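Local coordinates for MccB protein (Escherichia coli, PDB 6OM4) that uses ATP to adenylate the MccA peptide, forming the phosphoramidate linkage in the biosynthesis of the Trojan-horse antibiotic microcin C7, at residues 18-23 against 69-74; 32-37 against 65-70; 116-121 against 308-313; 133-138 against 176-181; 233-238 against 303-308. All coordinates share one frame; numbering follows the deposited sequence.

Interaction 1. Residues 18-23 against 69-74; sequences GLVGGG and FRFLKE
Val-20 reaches from the end of strand 17-20 to two consecutive residues of helix 62-74, Phe-71 and Leu-72, and everything that passes between residues 18-23 and 69-74 is apolar. Its CG1 methyl does the touching. It stands at the edge of the Phe-71 ring, close to the ring plane, with CG1 4.1 Å from Phe-71 CE1; the methyl therefore meets a ring carbon at the rim and does not lie over a face. With CG1 anti to the backbone N (chi1 180°), this branch meets the ring and CG2 is left to face Trp-35. The same CG1 methyl meets the end of Leu-72 more loosely, at 4.4 Å between Val-20 CG1 and Leu-72 CD2. Just 87 Å² is buried between the segments, in keeping with contact through a single methyl.

Polar chemistry is kept within the helix. Arg-70 NH2 gives a hydrogen-bonded salt bridge to Glu-74 OE2 of 2.9 Å, one turn further on; the bond is bent (130°) and approaches from above the carboxylate plane.

Around the contact, helix 32-43 touches both partners, through Trp-35 on Val-20 and Ile-38 on Phe-71 and Leu-72. Phe-71 also rests on Gln-27 and Val-29 of strand 27-29, while Phe-77 packs on Val-20 and Leu-72, so helix 62-74 lies against the small three-stranded antiparallel sheet to which strand 17-20 belongs.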
# COMPACT_ATOMS: atom_id res chain seq x y z
N GLY A 18 10.06 -18.18 25.42
CA GLY A 18 9.27 -16.99 25.39
C GLY A 18 9.31 -16.32 24.05
O GLY A 18 10.10 -16.68 23.17
N LEU A 19 8.45 -15.31 23.93
CA LEU A 19 8.34 -14.48 22.81
C LEU A 19 8.79 -13.06 23.16
O LEU A 19 8.48 -12.52 24.25
CB LEU A 19 6.89 -14.45 22.35
CG LEU A 19 6.35 -15.77 21.80
CD1 LEU A 19 4.84 -15.71 21.70
CD2 LEU A 19 6.94 -16.09 20.44
N VAL A 20 9.49 -12.47 22.20
CA VAL A 20 9.80 -11.05 22.24
C VAL A 20 9.34 -10.41 20.93
O VAL A 20 9.71 -10.83 19.84
CB VAL A 20 11.31 -10.82 22.49
CG1 VAL A 20 11.63 -9.33 22.52
CG2 VAL A 20 11.79 -11.57 23.72
N GLY A 21 8.51 -9.38 21.04
CA GLY A 21 8.11 -8.64 19.90
C GLY A 21 6.80 -9.17 19.34
O GLY A 21 6.30 -10.23 19.76
N GLY A 22 6.24 -8.40 18.42
CA GLY A 22 5.06 -8.82 17.69
C GLY A 22 5.13 -8.43 16.24
O GLY A 22 5.78 -7.41 15.89
N GLY A 23 4.41 -9.17 15.40
CA GLY A 23 4.42 -8.94 13.94
C GLY A 23 5.51 -9.76 13.26
O GLY A 23 5.92 -10.77 13.81
N PHE A 69 21.60 -7.11 23.65
CA PHE A 69 21.47 -5.81 23.04
C PHE A 69 21.45 -5.94 21.50
O PHE A 69 20.67 -5.29 20.83
CB PHE A 69 22.60 -4.93 23.57
CG PHE A 69 22.61 -3.53 23.01
CD1 PHE A 69 21.86 -2.54 23.59
CD2 PHE A 69 23.42 -3.24 21.93
CE1 PHE A 69 21.89 -1.25 23.06
CE2 PHE A 69 23.47 -1.95 21.43
CZ PHE A 69 22.66 -0.98 21.97
N ARG A 70 22.36 -6.76 20.93
CA ARG A 70 22.43 -7.03 19.48
C ARG A 70 21.07 -7.58 18.99
O ARG A 70 20.54 -7.17 17.94
CB ARG A 70 23.58 -8.00 19.15
CG ARG A 70 23.79 -8.33 17.67
CD ARG A 70 23.15 -9.63 17.17
NE ARG A 70 23.41 -10.70 18.10
CZ ARG A 70 22.60 -11.69 18.41
NH1 ARG A 70 23.07 -12.68 19.14
NH2 ARG A 70 21.33 -11.70 18.04
N PHE A 71 20.52 -8.51 19.74
CA PHE A 71 19.24 -9.13 19.45
C PHE A 71 18.13 -8.07 19.39
O PHE A 71 17.33 -8.05 18.45
CB PHE A 71 18.95 -10.21 20.48
CG PHE A 71 17.55 -10.78 20.46
CD1 PHE A 71 16.50 -10.10 21.06
CD2 PHE A 71 17.29 -11.99 19.85
CE1 PHE A 71 15.20 -10.59 21.01
CE2 PHE A 71 16.00 -12.51 19.83
CZ PHE A 71 14.97 -11.81 20.41
N LEU A 72 18.04 -7.23 20.41
CA LEU A 72 17.01 -6.17 20.44
C LEU A 72 17.20 -5.17 19.30
O LEU A 72 16.24 -4.72 18.69
CB LEU A 72 17.04 -5.50 21.81
CG LEU A 72 16.55 -6.39 22.96
CD1 LEU A 72 16.89 -5.78 24.31
CD2 LEU A 72 15.06 -6.56 22.87
N LYS A 73 18.45 -4.79 19.02
CA LYS A 73 18.76 -3.85 17.97
C LYS A 73 18.41 -4.39 16.58
O LYS A 73 17.89 -3.64 15.73
CB LYS A 73 20.26 -3.55 17.94
CG LYS A 73 20.79 -2.55 18.95
CD LYS A 73 22.21 -2.12 18.57
CE LYS A 73 22.26 -0.78 17.87
NZ LYS A 73 21.15 -0.63 16.91
N GLU A 74 18.79 -5.64 16.28
CA GLU A 74 18.67 -6.16 14.91
C GLU A 74 17.19 -6.37 14.55
O GLU A 74 16.87 -6.50 13.37
CB GLU A 74 19.52 -7.41 14.74
CG GLU A 74 18.92 -8.65 15.38
CD GLU A 74 19.83 -9.87 15.40
OE1 GLU A 74 20.96 -9.77 14.88
OE2 GLU A 74 19.41 -10.92 16.00

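Interaction 2. Residues 32-37 against 65-70; sequences LVLWEN and FSNCFR
The 32-37 part of helix 32-43 passes the 65-70 part of helix 62-74 at a signed crossing angle of -74°, the segment axes coming within 10.1 Å and the backbones drawing nearest where Asn-37 faces Cys-68. So steep a crossing limits the meeting to a small patch, and two residues from each helix fill it.

Cys-68 takes the largest share of the contact. Its sulfur lies beside its own backbone N and anti to the carbonyl carbon (chi1 -64°), which aims it at the backbone of the other helix. There SG rests 3.6 Å from Asn-37 C and 3.7 Å from Asn-37 CB, against main chain and side-chain root together. The carboxamide of Asn-37 is not what touches. A turn back, the CD1 branch of Leu-34 comes alongside the same sulfur, with Leu-34 CD1 to Cys-68 SG at 4.0 Å. That methyl also meets the Asn-67 amide, whose side chain crosses Leu-34 at about a right angle; Leu-34 CD1 is 3.6 Å from Asn-67 OD1. How the amide is turned is doubtful, since its ND2 is modelled implausibly close to Arg-70 NH1.

Further along helix 32-43, Ile-38 and Thr-41 also touch Cys-68, and Thr-41 OG1 hydrogen-bonds Asn-37 O. Ile-60 packs on Asn-37 from a loop.

The two segments thus meet by van der Waals contact: a buried cysteine sulfur meets a leucine methyl on one flank and a helix backbone on another, in the N-terminal part of the protein and well away from the nucleotide and zinc sites.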
# COMPACT_ATOMS: atom_id res chain seq x y z
N LEU A 32 15.18 -20.34 27.89
CA LEU A 32 14.52 -19.51 28.91
C LEU A 32 15.49 -18.53 29.54
O LEU A 32 15.11 -17.40 29.90
CB LEU A 32 13.96 -20.39 30.03
CG LEU A 32 12.46 -20.55 30.05
CD1 LEU A 32 12.06 -21.38 31.26
CD2 LEU A 32 11.75 -19.19 30.03
N VAL A 33 16.72 -18.97 29.76
CA VAL A 33 17.66 -18.12 30.43
C VAL A 33 17.96 -16.90 29.57
O VAL A 33 18.11 -15.79 30.10
CB VAL A 33 18.93 -18.91 30.76
CG1 VAL A 33 20.05 -18.03 31.28
CG2 VAL A 33 18.60 -20.00 31.75
N LEU A 34 18.12 -17.13 28.27
CA LEU A 34 18.36 -16.09 27.30
C LEU A 34 17.15 -15.15 27.25
O LEU A 34 17.32 -13.93 27.25
CB LEU A 34 18.67 -16.70 25.93
CG LEU A 34 18.86 -15.70 24.80
CD1 LEU A 34 19.95 -14.69 25.14
CD2 LEU A 34 19.18 -16.40 23.47
N TRP A 35 15.94 -15.71 27.21
CA TRP A 35 14.69 -14.88 27.18
C TRP A 35 14.64 -13.94 28.40
O TRP A 35 14.34 -12.75 28.27
CB TRP A 35 13.47 -15.82 27.09
CG TRP A 35 12.13 -15.14 27.13
CD1 TRP A 35 11.53 -14.41 26.15
CD2 TRP A 35 11.23 -15.16 28.24
NE1 TRP A 35 10.31 -13.96 26.59
CE2 TRP A 35 10.09 -14.44 27.85
CE3 TRP A 35 11.28 -15.73 29.52
CZ2 TRP A 35 9.00 -14.28 28.70
CZ3 TRP A 35 10.19 -15.59 30.35
CH2 TRP A 35 9.08 -14.85 29.95
N GLU A 36 14.99 -14.47 29.57
CA GLU A 36 14.99 -13.69 30.82
C GLU A 36 16.01 -12.57 30.70
O GLU A 36 15.77 -11.45 31.14
CB GLU A 36 15.25 -14.62 32.02
CG GLU A 36 14.10 -15.58 32.28
CD GLU A 36 14.32 -16.56 33.43
OE1 GLU A 36 15.47 -16.59 33.96
OE2 GLU A 36 13.36 -17.34 33.78
N ASN A 37 17.18 -12.87 30.15
CA ASN A 37 18.23 -11.87 30.01
C ASN A 37 17.85 -10.81 28.96
O ASN A 37 18.20 -9.63 29.12
CB ASN A 37 19.59 -12.49 29.68
CG ASN A 37 20.28 -13.09 30.90
OD1 ASN A 37 19.95 -12.76 32.07
ND2 ASN A 37 21.24 -13.94 30.63
N PHE A 65 24.77 -9.49 28.10
CA PHE A 65 24.17 -8.21 27.79
C PHE A 65 24.42 -7.83 26.32
O PHE A 65 23.55 -7.33 25.64
CB PHE A 65 24.75 -7.14 28.71
CG PHE A 65 24.25 -5.75 28.44
CD1 PHE A 65 23.01 -5.37 28.90
CD2 PHE A 65 25.00 -4.85 27.72
CE1 PHE A 65 22.52 -4.10 28.68
CE2 PHE A 65 24.50 -3.58 27.49
CZ PHE A 65 23.26 -3.21 27.95
N SER A 66 25.66 -8.03 25.84
CA SER A 66 26.05 -7.68 24.49
C SER A 66 25.19 -8.46 23.46
O SER A 66 24.71 -7.90 22.48
CB SER A 66 27.56 -7.91 24.33
OG SER A 66 27.97 -7.75 22.99
N ASN A 67 25.04 -9.76 23.69
CA ASN A 67 24.22 -10.63 22.89
C ASN A 67 22.76 -10.12 22.89
O ASN A 67 22.17 -10.00 21.79
CB ASN A 67 24.36 -12.06 23.40
CG ASN A 67 23.55 -13.10 22.68
OD1 ASN A 67 22.99 -14.01 23.32
ND2 ASN A 67 23.57 -13.05 21.35
N CYS A 68 22.23 -9.80 24.06
CA CYS A 68 20.82 -9.36 24.18
C CYS A 68 20.64 -8.02 23.48
O CYS A 68 19.68 -7.79 22.77
CB CYS A 68 20.36 -9.30 25.62
SG CYS A 68 20.34 -10.92 26.42
N PHE A 69 21.60 -7.11 23.65
CA PHE A 69 21.47 -5.81 23.04
C PHE A 69 21.45 -5.94 21.50
O PHE A 69 20.67 -5.29 20.83
CB PHE A 69 22.60 -4.93 23.57
CG PHE A 69 22.61 -3.53 23.01
CD1 PHE A 69 21.86 -2.54 23.59
CD2 PHE A 69 23.42 -3.24 21.93
CE1 PHE A 69 21.89 -1.25 23.06
CE2 PHE A 69 23.47 -1.95 21.43
CZ PHE A 69 22.66 -0.98 21.97
N ARG A 70 22.36 -6.76 20.93
CA ARG A 70 22.43 -7.03 19.48
C ARG A 70 21.07 -7.58 18.99
O ARG A 70 20.54 -7.17 17.94
CB ARG A 70 23.58 -8.00 19.15
CG ARG A 70 23.79 -8.33 17.67
CD ARG A 70 23.15 -9.63 17.17
NE ARG A 70 23.41 -10.70 18.10
CZ ARG A 70 22.60 -11.69 18.41
NH1 ARG A 70 23.07 -12.68 19.14
NH2 ARG A 70 21.33 -11.70 18.04

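Interaction 3. Residues 116-121 against 308-313; sequences AKVVIL and KFIGKY
Ile-310, in the last turn of helix 292-311, puts its side chain against Ala-116, just before strand 117-121, and Val-118 near the strand's start. This is the tight part of the contact. The CD1 methyl of Ile-310 touches two partners on the sheet side, 3.8 Å from Ala-116 CB and 3.9 Å from Val-118 CG2. Its other branch helps: Ile-310 CG2 is 3.9 Å from Ala-116 CB, so the small alanine takes both arms of the isoleucine. CD1 reaches the two methyls because the side chain continues anti to CA beyond CG1 (chi2 167°). Val-118 and Ile-310 run obliquely to one another, and Val-118 offers the branch that sits beside its backbone N.

Beyond Ile-310 the chain turns away. Lys-312 leaves the helix with positive phi and is exposed to solvent, and Tyr-313 is hydrogen-bonded through OH to His-98 NE2, some way from the strand. On the strand, Lys-117 points away from the helix.

Strand 117-121 lies in the parallel part of the eight-stranded sheet, between strands 141-146 and 208-211, and helix 292-311 packs on one face of that Rossmann-type sheet. Leu-113 and Ile-139 also cover Ile-310. With all three touching residues buried and only methyl groups meeting, the entry to the strand and the helix's end are held together by shape and exclusion of water, with neither charge nor directional bond.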
# COMPACT_ATOMS: atom_id res chain seq x y z
N ALA A 116 4.70 14.77 -1.02
CA ALA A 116 4.24 13.94 -2.12
C ALA A 116 2.91 14.43 -2.71
O ALA A 116 2.08 15.05 -2.02
CB ALA A 116 4.06 12.53 -1.65
N LYS A 117 2.73 14.11 -3.99
CA LYS A 117 1.50 14.30 -4.74
C LYS A 117 1.06 12.97 -5.31
O LYS A 117 1.83 12.26 -6.01
CB LYS A 117 1.77 15.35 -5.82
CG LYS A 117 0.62 15.70 -6.75
CD LYS A 117 1.08 16.59 -7.92
CE LYS A 117 -0.02 17.53 -8.35
NZ LYS A 117 0.26 18.18 -9.65
N VAL A 118 -0.21 12.60 -5.05
CA VAL A 118 -0.74 11.38 -5.57
C VAL A 118 -2.01 11.68 -6.39
O VAL A 118 -2.85 12.44 -5.94
CB VAL A 118 -1.04 10.37 -4.44
CG1 VAL A 118 -1.72 9.13 -4.96
CG2 VAL A 118 0.24 10.03 -3.64
N VAL A 119 -2.16 10.99 -7.53
CA VAL A 119 -3.35 11.02 -8.38
C VAL A 119 -4.17 9.77 -8.08
O VAL A 119 -3.65 8.67 -8.08
CB VAL A 119 -2.98 11.07 -9.88
CG1 VAL A 119 -4.17 10.78 -10.76
CG2 VAL A 119 -2.34 12.38 -10.24
N ILE A 120 -5.45 9.97 -7.79
CA ILE A 120 -6.41 8.88 -7.71
C ILE A 120 -7.24 8.91 -9.02
O ILE A 120 -8.15 9.76 -9.18
CB ILE A 120 -7.32 9.03 -6.48
CG1 ILE A 120 -6.51 9.30 -5.21
CG2 ILE A 120 -8.23 7.83 -6.32
CD1 ILE A 120 -5.77 8.11 -4.68
N LEU A 121 -6.94 7.97 -9.91
CA LEU A 121 -7.64 7.87 -11.19
C LEU A 121 -8.75 6.83 -11.01
O LEU A 121 -8.50 5.62 -11.07
CB LEU A 121 -6.64 7.53 -12.30
CG LEU A 121 -7.25 7.36 -13.70
CD1 LEU A 121 -8.12 8.55 -14.09
CD2 LEU A 121 -6.16 7.14 -14.74
N LYS A 308 4.74 3.05 1.28
CA LYS A 308 6.13 2.53 1.29
C LYS A 308 6.93 3.10 0.11
O LYS A 308 8.10 3.37 0.27
CB LYS A 308 6.16 1.01 1.28
CG LYS A 308 5.64 0.42 2.57
CD LYS A 308 5.37 -1.06 2.58
CE LYS A 308 5.00 -1.49 3.99
NZ LYS A 308 4.61 -2.92 4.05
N PHE A 309 6.30 3.22 -1.06
CA PHE A 309 7.02 3.70 -2.23
C PHE A 309 7.52 5.13 -1.94
O PHE A 309 8.63 5.53 -2.34
CB PHE A 309 6.09 3.66 -3.46
CG PHE A 309 6.66 4.30 -4.70
CD1 PHE A 309 7.70 3.68 -5.36
CD2 PHE A 309 6.24 5.53 -5.14
CE1 PHE A 309 8.26 4.25 -6.49
CE2 PHE A 309 6.80 6.11 -6.27
CZ PHE A 309 7.81 5.47 -6.94
N ILE A 310 6.65 5.95 -1.40
CA ILE A 310 6.97 7.36 -1.10
C ILE A 310 7.87 7.44 0.13
O ILE A 310 8.81 8.28 0.17
CB ILE A 310 5.69 8.18 -0.89
CG1 ILE A 310 4.89 8.29 -2.19
CG2 ILE A 310 6.00 9.51 -0.22
CD1 ILE A 310 3.51 8.81 -1.99
N GLY A 311 7.55 6.64 1.17
CA GLY A 311 8.22 6.82 2.48
C GLY A 311 9.59 6.17 2.58
O GLY A 311 10.39 6.55 3.48
N LYS A 312 9.83 5.15 1.75
CA LYS A 312 11.16 4.52 1.52
C LYS A 312 11.67 3.72 2.73
O LYS A 312 12.82 3.36 2.73
CB LYS A 312 12.21 5.57 1.09
CG LYS A 312 11.93 6.28 -0.23
CD LYS A 312 11.77 5.35 -1.41
CE LYS A 312 11.38 6.08 -2.69
NZ LYS A 312 12.55 6.43 -3.53
N TYR A 313 10.80 3.33 3.67
CA TYR A 313 11.22 2.70 4.92
C TYR A 313 11.16 1.17 4.81
O TYR A 313 11.77 0.44 5.62
CB TYR A 313 10.37 3.20 6.07
CG TYR A 313 8.92 2.84 5.98
CD1 TYR A 313 8.42 1.67 6.53
CD2 TYR A 313 8.03 3.70 5.37
CE1 TYR A 313 7.08 1.36 6.47
CE2 TYR A 313 6.68 3.39 5.27
CZ TYR A 313 6.22 2.21 5.82
OH TYR A 313 4.88 1.96 5.75

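Interaction 4. Residues 133-138 against 176-181; sequences ILATSG and RELLKR
Ala-135 and Leu-178 join two neighbouring crossover helices of the Rossmann-type fold: helix 125-136 links strand 117-121 to strand 141-146, and helix 170-181 links that strand to 186-191, all three strands being parallel. Between the helices, Leu-178 CD2 sits 3.8 Å from Ala-135 CB; with only a methyl at Ala-135 the backbones come near, 6.3 Å between Ala-135 CA and Leu-178 CA. Toward the surface a second pair lies side by side and points the same way, Thr-136 CG2 being 3.9 Å from Arg-181 CB. Thr-136 presents its methyl because its hydroxyl is turned back (chi1 59°) to hydrogen-bond Val-132 O of its own helix.

In the next shell, Leu-160 and Val-132 pack on Leu-178, and Asn-182 ND2 hydrogen-bonds Ala-135 O. Helix 125-136 closes in a Schellman motif, Gly-138 taking positive phi.

The guanidinium end of Arg-181 is held by a salt-bridge network on its own helix, centred on Glu-177. From the shared CB contact the arginine chain runs extended, away from Thr-136, and its NH1 donates both to Glu-177 O and, at 2.8 Å, to Glu-177 OE1. The other carboxylate oxygen is held more heavily: Lys-180 NZ meets Glu-177 OE2 on the syn side, while Arg-176 comes in its own guanidinium plane, side-on, with NE 2.7 Å and NH2 2.9 Å from Glu-177 OE2.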
# COMPACT_ATOMS: atom_id res chain seq x y z
N ILE A 133 -7.07 6.45 3.29
CA ILE A 133 -5.84 6.02 3.97
C ILE A 133 -4.74 7.04 3.72
O ILE A 133 -3.98 7.41 4.65
CB ILE A 133 -5.40 4.61 3.50
CG1 ILE A 133 -6.41 3.56 3.97
CG2 ILE A 133 -4.01 4.32 4.00
CD1 ILE A 133 -6.37 2.27 3.21
N LEU A 134 -4.57 7.45 2.46
CA LEU A 134 -3.46 8.33 2.14
C LEU A 134 -3.67 9.69 2.83
O LEU A 134 -2.73 10.27 3.37
CB LEU A 134 -3.30 8.48 0.62
CG LEU A 134 -2.98 7.20 -0.17
CD1 LEU A 134 -2.68 7.54 -1.64
CD2 LEU A 134 -1.78 6.46 0.42
N ALA A 135 -4.91 10.21 2.82
CA ALA A 135 -5.19 11.50 3.42
C ALA A 135 -4.87 11.44 4.92
O ALA A 135 -4.24 12.32 5.48
CB ALA A 135 -6.62 11.90 3.17
N THR A 136 -5.31 10.37 5.60
CA THR A 136 -5.15 10.36 7.02
C THR A 136 -3.73 9.96 7.42
O THR A 136 -3.39 10.19 8.57
CB THR A 136 -6.21 9.50 7.70
OG1 THR A 136 -6.11 8.17 7.19
CG2 THR A 136 -7.60 10.04 7.44
N SER A 137 -2.94 9.42 6.49
CA SER A 137 -1.51 9.18 6.70
C SER A 137 -0.68 10.42 6.35
O SER A 137 0.53 10.41 6.55
CB SER A 137 -1.03 7.94 5.98
OG SER A 137 -1.49 6.80 6.70
N GLY A 138 -1.32 11.47 5.83
CA GLY A 138 -0.59 12.75 5.62
C GLY A 138 0.09 12.92 4.27
O GLY A 138 0.98 13.80 4.13
N ARG A 176 -14.74 16.49 0.11
CA ARG A 176 -15.34 17.02 1.36
C ARG A 176 -14.95 16.10 2.53
O ARG A 176 -14.53 16.54 3.58
CB ARG A 176 -16.86 17.14 1.21
CG ARG A 176 -17.62 17.48 2.48
CD ARG A 176 -19.12 17.28 2.33
NE ARG A 176 -19.53 15.90 2.58
CZ ARG A 176 -20.52 15.25 1.96
NH1 ARG A 176 -21.20 15.82 0.97
NH2 ARG A 176 -20.82 14.02 2.33
N GLU A 177 -15.05 14.79 2.31
CA GLU A 177 -14.86 13.81 3.37
C GLU A 177 -13.38 13.67 3.75
O GLU A 177 -13.08 13.42 4.90
CB GLU A 177 -15.53 12.51 2.95
CG GLU A 177 -17.04 12.64 2.94
CD GLU A 177 -17.68 13.03 4.27
OE1 GLU A 177 -17.26 12.50 5.34
OE2 GLU A 177 -18.61 13.90 4.22
N LEU A 178 -12.46 13.85 2.79
CA LEU A 178 -11.05 13.78 3.04
C LEU A 178 -10.66 14.97 3.91
O LEU A 178 -9.92 14.84 4.85
CB LEU A 178 -10.24 13.77 1.74
CG LEU A 178 -10.30 12.50 0.86
CD1 LEU A 178 -9.26 12.58 -0.23
CD2 LEU A 178 -10.11 11.24 1.69
N LEU A 179 -11.16 16.16 3.56
CA LEU A 179 -10.78 17.37 4.29
C LEU A 179 -11.46 17.40 5.67
O LEU A 179 -10.95 18.02 6.61
CB LEU A 179 -11.10 18.60 3.46
CG LEU A 179 -10.22 18.79 2.23
CD1 LEU A 179 -10.66 20.01 1.42
CD2 LEU A 179 -8.76 18.94 2.59
N LYS A 180 -12.57 16.68 5.85
CA LYS A 180 -13.13 16.58 7.20
C LYS A 180 -12.24 15.73 8.11
O LYS A 180 -12.31 15.88 9.35
CB LYS A 180 -14.53 15.97 7.18
CG LYS A 180 -15.57 16.97 6.73
CD LYS A 180 -16.86 16.30 6.33
CE LYS A 180 -17.39 15.31 7.35
NZ LYS A 180 -18.78 14.87 7.03
N ARG A 181 -11.49 14.80 7.51
CA ARG A 181 -10.64 13.86 8.21
C ARG A 181 -9.22 14.39 8.42
O ARG A 181 -8.62 14.06 9.45
CB ARG A 181 -10.62 12.52 7.48
CG ARG A 181 -11.91 11.76 7.76
CD ARG A 181 -12.16 10.64 6.79
NE ARG A 181 -13.39 9.93 7.16
CZ ARG A 181 -14.63 10.34 6.94
NH1 ARG A 181 -14.86 11.45 6.26
NH2 ARG A 181 -15.66 9.63 7.38

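Interaction 5. Residues 233-238 against 303-308; sequences PYINAG and AADVIK
Ile-235 meets helix 292-311 with both of its branches, one for each of two successive helix residues. Its long arm is stretched: CG1 stands anti to the backbone N (chi1 -174°) and the chain continues straight on (chi2 171°), sending CD1 across the Asp-305 side chain at about a right angle to within 3.7 Å of Asp-305 CB. That rotamer leaves CG2 in the narrow gap between the backbone N and the carbonyl carbon, where it faces Val-306, with Ile-235 CG2 to Val-306 CG2 at 3.9 Å. Val-306 in turn uses the methyl beside its own backbone N; its CG1 is directed elsewhere by a chi1 of 170°.

Strand 234-240 is the last of the five parallel strands in the mixed sheet of this ThiF-family domain, and helix 292-311 lies across one face of it. Ile-208, from the adjoining strand, touches Ile-235 and Val-306 alike. The neighbouring Asn-236 hydrogen-bonds the bound peptide through OD1.

Asp-305 meets the isoleucine through CB, and its carboxylate is hydrogen-bonded elsewhere: OD1 accepts from Leu-317 N, and OD2 pairs with Ser-318 OG.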
# COMPACT_ATOMS: atom_id res chain seq x y z
N PRO A 233 5.48 6.73 -12.42
CA PRO A 233 5.14 5.54 -11.63
C PRO A 233 3.62 5.39 -11.46
O PRO A 233 2.91 6.37 -11.33
CB PRO A 233 5.87 5.72 -10.28
CG PRO A 233 6.87 6.87 -10.53
CD PRO A 233 6.31 7.70 -11.67
N TYR A 234 3.15 4.14 -11.40
CA TYR A 234 1.73 3.88 -11.10
C TYR A 234 1.59 2.56 -10.34
O TYR A 234 2.47 1.71 -10.37
CB TYR A 234 0.86 3.90 -12.36
CG TYR A 234 0.99 2.68 -13.23
CD1 TYR A 234 0.24 1.54 -12.95
CD2 TYR A 234 1.82 2.64 -14.34
CE1 TYR A 234 0.32 0.41 -13.74
CE2 TYR A 234 1.92 1.50 -15.13
CZ TYR A 234 1.17 0.37 -14.83
OH TYR A 234 1.21 -0.82 -15.51
N ILE A 235 0.45 2.40 -9.68
CA ILE A 235 0.07 1.14 -9.14
C ILE A 235 -1.39 0.86 -9.51
O ILE A 235 -2.21 1.76 -9.49
CB ILE A 235 0.30 1.11 -7.62
CG1 ILE A 235 0.02 -0.31 -7.10
CG2 ILE A 235 -0.47 2.21 -6.89
CD1 ILE A 235 0.40 -0.54 -5.66
N ASN A 236 -1.67 -0.37 -9.94
CA ASN A 236 -3.04 -0.78 -10.25
C ASN A 236 -3.59 -1.55 -9.05
O ASN A 236 -2.85 -2.23 -8.38
CB ASN A 236 -3.05 -1.58 -11.56
CG ASN A 236 -4.41 -1.90 -12.13
OD1 ASN A 236 -4.56 -2.98 -12.70
ND2 ASN A 236 -5.36 -0.96 -12.10
N ALA A 237 -4.91 -1.48 -8.79
CA ALA A 237 -5.52 -2.38 -7.82
C ALA A 237 -6.98 -2.56 -8.18
O ALA A 237 -7.56 -1.72 -8.88
CB ALA A 237 -5.41 -1.82 -6.41
N GLY A 238 -7.57 -3.63 -7.66
CA GLY A 238 -8.95 -3.90 -7.88
C GLY A 238 -9.25 -5.35 -7.55
O GLY A 238 -8.77 -5.86 -6.57
N ALA A 303 -2.79 0.95 -0.89
CA ALA A 303 -2.40 2.14 -0.13
C ALA A 303 -1.06 1.88 0.59
O ALA A 303 -0.21 2.75 0.65
CB ALA A 303 -3.46 2.54 0.85
N ALA A 304 -0.88 0.67 1.14
CA ALA A 304 0.37 0.33 1.86
C ALA A 304 1.56 0.51 0.93
O ALA A 304 2.61 1.04 1.34
CB ALA A 304 0.34 -1.09 2.35
N ASP A 305 1.44 -0.03 -0.28
CA ASP A 305 2.53 0.10 -1.26
C ASP A 305 2.80 1.56 -1.66
O ASP A 305 3.95 1.91 -1.79
CB ASP A 305 2.29 -0.83 -2.44
CG ASP A 305 2.77 -2.26 -2.14
OD1 ASP A 305 3.20 -2.57 -0.96
OD2 ASP A 305 2.72 -3.06 -3.08
N VAL A 306 1.78 2.41 -1.78
CA VAL A 306 1.99 3.85 -2.04
C VAL A 306 2.79 4.51 -0.90
O VAL A 306 3.81 5.23 -1.14
CB VAL A 306 0.65 4.57 -2.26
CG1 VAL A 306 0.82 6.08 -2.28
CG2 VAL A 306 -0.03 4.07 -3.51
N ILE A 307 2.38 4.25 0.35
CA ILE A 307 3.06 4.81 1.53
C ILE A 307 4.50 4.33 1.57
O ILE A 307 5.42 5.11 1.82
CB ILE A 307 2.26 4.52 2.82
CG1 ILE A 307 0.94 5.31 2.79
CG2 ILE A 307 3.07 4.80 4.06
CD1 ILE A 307 -0.06 4.86 3.81
N LYS A 308 4.74 3.05 1.28
CA LYS A 308 6.13 2.53 1.29
C LYS A 308 6.93 3.10 0.11
O LYS A 308 8.10 3.37 0.27
CB LYS A 308 6.16 1.01 1.28
CG LYS A 308 5.64 0.42 2.57
CD LYS A 308 5.37 -1.06 2.58
CE LYS A 308 5.00 -1.49 3.99
NZ LYS A 308 4.61 -2.92 4.05

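The five contacts fall into two groups. Interactions 1 and 2 share helix 62-74 in the N-terminal part, their centres 10 Å apart, and touch where Val-20 CG2 lies 3.7 Å from Trp-35 CD1. Interactions 3, 4 and 5 lie in the ThiF-family region; the nearest atoms of interactions 1 and 3 are still about 12 Å apart. Helix 292-311 serves both 3 and 5, whose centres are 7 Å apart, and Leu-134 ties in interaction 4, its CD1 3.8 Å from Val-118 CG1 and its CD2 3.8 Å from Val-306 CG1. In interaction 4 the Leu-178 side chain is about 14 Å from the bound adenosine phosphoramidate and about 11 Å from the side chain of Lys-170, an ATP-binding residue.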